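Local coordinates for phosphoribosyl-AMP cyclohydrolase (PDB 7BGM), which probably catalyses two successive hydrolytic steps of histidine biosynthesis, converting phosphoribosyl-ATP to phosphoribosyl-AMP and then opening the adenine ring of that product, at residues A[128-132]-A[206-212]. Numbering follows the deposited sequence.
Sequences LYALE and VKVEEVL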
ATOM      1  N   LEU A 128       7.595   3.859   1.097  1.00 24.31           N
ATOM      2  CA  LEU A 128       8.510   3.399   0.054  1.00 22.54           C
ATOM      3  C   LEU A 128       8.362   4.232  -1.213  1.00 24.40           C
ATOM      4  O   LEU A 128       9.357   4.589  -1.850  1.00 25.96           O
ATOM      5  CB  LEU A 128       8.261   1.920  -0.239  1.00 25.43           C
ATOM      6  CG  LEU A 128       9.102   1.216  -1.287  1.00 29.70           C
ATOM      7  CD1 LEU A 128      10.578   1.350  -0.915  1.00 30.31           C
ATOM      8  CD2 LEU A 128       8.667  -0.262  -1.362  1.00 30.70           C
ATOM      9  N   TYR A 129       7.122   4.558  -1.592  1.00 23.71           N
ATOM     10  CA  TYR A 129       6.831   5.302  -2.817  1.00 24.40           C
ATOM     11  C   TYR A 129       7.118   6.794  -2.643  1.00 23.80           C
ATOM     12  O   TYR A 129       7.486   7.475  -3.624  1.00 24.88           O
ATOM     13  CB  TYR A 129       5.374   5.005  -3.246  1.00 21.57           C
ATOM     14  CG  TYR A 129       5.260   3.493  -3.379  1.00 22.48           C
ATOM     15  CD1 TYR A 129       5.751   2.847  -4.524  1.00 23.23           C
ATOM     16  CD2 TYR A 129       4.770   2.686  -2.308  1.00 22.08           C
ATOM     17  CE1 TYR A 129       5.730   1.463  -4.639  1.00 22.36           C
ATOM     18  CE2 TYR A 129       4.747   1.292  -2.419  1.00 23.39           C
ATOM     19  CZ  TYR A 129       5.260   0.686  -3.594  1.00 22.79           C
ATOM     20  OH  TYR A 129       5.266  -0.682  -3.753  1.00 23.36           O
ATOM     21  N   ALA A 130       7.014   7.286  -1.397  1.00 24.53           N
ATOM     22  CA  ALA A 130       7.414   8.652  -1.078  1.00 24.00           C
ATOM     23  C   ALA A 130       8.912   8.824  -1.289  1.00 27.01           C
ATOM     24  O   ALA A 130       9.365   9.818  -1.878  1.00 29.00           O
ATOM     25  CB  ALA A 130       7.008   9.003   0.361  1.00 25.11           C
ATOM     26  N   LEU A 131       9.692   7.853  -0.844  1.00 25.56           N
ATOM     27  CA  LEU A 131      11.121   7.909  -1.104  1.00 26.93           C
ATOM     28  C   LEU A 131      11.410   7.848  -2.602  1.00 28.51           C
ATOM     29  O   LEU A 131      12.274   8.577  -3.106  1.00 29.76           O
ATOM     30  CB  LEU A 131      11.829   6.775  -0.366  1.00 28.20           C
ATOM     31  CG  LEU A 131      13.335   6.678  -0.648  1.00 30.76           C
ATOM     32  CD1 LEU A 131      14.033   7.976  -0.256  1.00 34.66           C
ATOM     33  CD2 LEU A 131      13.916   5.526   0.139  1.00 33.68           C
ATOM     34  N   GLU A 132      10.715   6.966  -3.323  1.00 28.01           N
ATOM     35  CA  GLU A 132      10.881   6.911  -4.769  1.00 26.55           C
ATOM     36  C   GLU A 132      10.597   8.269  -5.398  1.00 28.08           C
ATOM     37  O   GLU A 132      11.348   8.739  -6.264  1.00 31.18           O
ATOM     38  CB  GLU A 132       9.966   5.841  -5.355  1.00 26.90           C
ATOM     39  CG  GLU A 132      10.008   5.729  -6.863  1.00 29.81           C
ATOM     40  CD  GLU A 132       9.188   4.558  -7.367  1.00 29.22           C
ATOM     41  OE1 GLU A 132       7.975   4.544  -7.089  1.00 29.04           O
ATOM     42  OE2 GLU A 132       9.770   3.636  -8.002  1.00 31.76           O
ATOM     43  N   VAL A 206      13.574   2.509 -13.655  1.00 32.85           N
ATOM     44  CA  VAL A 206      12.816   1.365 -13.141  1.00 31.66           C
ATOM     45  C   VAL A 206      12.006   1.809 -11.933  1.00 31.09           C
ATOM     46  O   VAL A 206      12.541   2.434 -11.012  1.00 32.94           O
ATOM     47  CB  VAL A 206      13.733   0.184 -12.775  1.00 31.74           C
ATOM     48  CG1 VAL A 206      12.903  -0.930 -12.162  1.00 33.33           C
ATOM     49  CG2 VAL A 206      14.420  -0.316 -14.040  1.00 35.31           C
ATOM     50  N   LYS A 207      10.714   1.481 -11.944  1.00 30.17           N
ATOM     51  CA  LYS A 207       9.824   1.737 -10.817  1.00 29.16           C
ATOM     52  C   LYS A 207       9.797   0.554  -9.844  1.00 30.04           C
ATOM     53  O   LYS A 207       9.840  -0.611 -10.246  1.00 29.77           O
ATOM     54  CB  LYS A 207       8.411   2.003 -11.327  1.00 30.81           C
ATOM     55  CG  LYS A 207       8.331   3.163 -12.284  1.00 37.47           C
ATOM     56  CD  LYS A 207       8.085   4.442 -11.568  1.00 42.82           C
ATOM     57  CE  LYS A 207       6.681   4.363 -10.934  1.00 47.67           C
ATOM     58  NZ  LYS A 207       5.969   5.633 -10.768  1.00 54.23           N
ATOM     59  N   VAL A 208       9.692   0.866  -8.549  1.00 29.63           N
ATOM     60  CA  VAL A 208       9.520  -0.171  -7.526  1.00 27.82           C
ATOM     61  C   VAL A 208       8.366  -1.108  -7.888  1.00 26.77           C
ATOM     62  O   VAL A 208       8.458  -2.331  -7.720  1.00 27.24           O
ATOM     63  CB  VAL A 208       9.287   0.486  -6.148  1.00 29.73           C
ATOM     64  CG1 VAL A 208       8.748  -0.539  -5.117  1.00 30.18           C
ATOM     65  CG2 VAL A 208      10.574   1.149  -5.639  1.00 31.92           C
ATOM     66  N   GLU A 209       7.246  -0.540  -8.352  1.00 25.22           N
ATOM     67  CA  GLU A 209       6.092  -1.353  -8.765  1.00 24.72           C
ATOM     68  C   GLU A 209       6.477  -2.417  -9.802  1.00 25.93           C
ATOM     69  O   GLU A 209       5.963  -3.549  -9.763  1.00 26.21           O
ATOM     70  CB  GLU A 209       4.973  -0.452  -9.300  1.00 26.88           C
ATOM     71  CG  GLU A 209       3.787  -1.248  -9.832  1.00 26.42           C
ATOM     72  CD  GLU A 209       2.577  -0.375 -10.205  1.00 29.36           C
ATOM     73  OE1 GLU A 209       2.730   0.875 -10.250  1.00 30.31           O
ATOM     74  OE2 GLU A 209       1.504  -0.966 -10.511  1.00 28.35           O
ATOM     75  N   GLU A 210       7.381  -2.073 -10.738  1.00 28.12           N
ATOM     76  CA  GLU A 210       7.822  -3.047 -11.750  1.00 29.26           C
ATOM     77  C   GLU A 210       8.614  -4.173 -11.112  1.00 25.61           C
ATOM     78  O   GLU A 210       8.503  -5.334 -11.528  1.00 28.11           O
ATOM     79  CB  GLU A 210       8.645  -2.348 -12.831  1.00 30.90           C
ATOM     80  CG  GLU A 210       7.784  -1.384 -13.635  1.00 37.00           C
ATOM     81  CD  GLU A 210       8.542  -0.412 -14.538  1.00 41.69           C
ATOM     82  OE1 GLU A 210       9.683  -0.028 -14.241  1.00 41.16           O
ATOM     83  OE2 GLU A 210       7.945  -0.002 -15.551  1.00 51.33           O
ATOM     84  N   VAL A 211       9.408  -3.849 -10.094  1.00 26.89           N
ATOM     85  CA  VAL A 211      10.164  -4.870  -9.375  1.00 26.91           C
ATOM     86  C   VAL A 211       9.207  -5.804  -8.642  1.00 27.16           C
ATOM     87  O   VAL A 211       9.347  -7.033  -8.689  1.00 28.95           O
ATOM     88  CB  VAL A 211      11.162  -4.207  -8.407  1.00 28.34           C
ATOM     89  CG1 VAL A 211      11.914  -5.294  -7.557  1.00 28.79           C
ATOM     90  CG2 VAL A 211      12.166  -3.323  -9.183  1.00 28.58           C
ATOM     91  N   LEU A 212       8.183  -5.237  -7.990  1.00 26.94           N
ATOM     92  CA  LEU A 212       7.259  -6.077  -7.237  1.00 27.25           C
ATOM     93  C   LEU A 212       6.392  -6.932  -8.162  1.00 27.08           C
ATOM     94  O   LEU A 212       6.018  -8.052  -7.799  1.00 31.53           O
ATOM     95  CB  LEU A 212       6.390  -5.198  -6.317  1.00 26.34           C
ATOM     96  CG  LEU A 212       7.168  -4.439  -5.229  1.00 25.07           C
ATOM     97  CD1 LEU A 212       6.319  -3.621  -4.253  1.00 25.29           C
ATOM     98  CD2 LEU A 212       8.065  -5.415  -4.450  1.00 28.78           C
TER
HETATM   99  O   HOH W   1       6.655   2.230  -8.032  1.00 27.29           O
HETATM  100  O   HOH W   2      12.383   3.343  -8.233  1.00 33.66           O
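Leu128, in the first turn of helix 127-140, points toward the start of helix 208-218 and brings its CD2 to 3.8 Å from CG1 of Val208; Met198 of helix 183-204 packs on the same leucine. Tyr129 leaves its helix sideways, yet its ring reaches across: CE1 lies 3.7 Å from CG1 of Val208, and OH comes within 3.2 Å of CD1 of Leu212, which meets the ring at its edge and also packs on Leu128 of the second subunit. One turn further on, Glu132 extends with chi1 and chi2 both t, placing its carboxylate at the N-terminus of the second helix. There OE2 accepts a nearly linear hydrogen bond from Val208 N (2.8 Å, 172°). Two waters widen this link: one bridges Glu132 OE1 (2.8 Å) to Glu209 N (2.9 Å), the other donates to Glu132 OE2 (2.6 Å) and to Val206 O (2.9 Å). Lys207, the N-cap residue, holds NZ 4.3 Å from Glu132 OE1, too far for a salt bridge, while its own N donates to Glu210 OE1 (2.9 Å). The axes of the short helical segments come no nearer than 12.0 Å, with 132° between their N-to-C directions, so side chains join these helices of the mostly helical, MazG-clan pyrophosphohydrolase part. Glu132 thus serves a helix N-terminus distant in sequence, its carboxylate binding the Val208 amide directly and the Glu209 amide through water, beside an apolar patch centred on Val208.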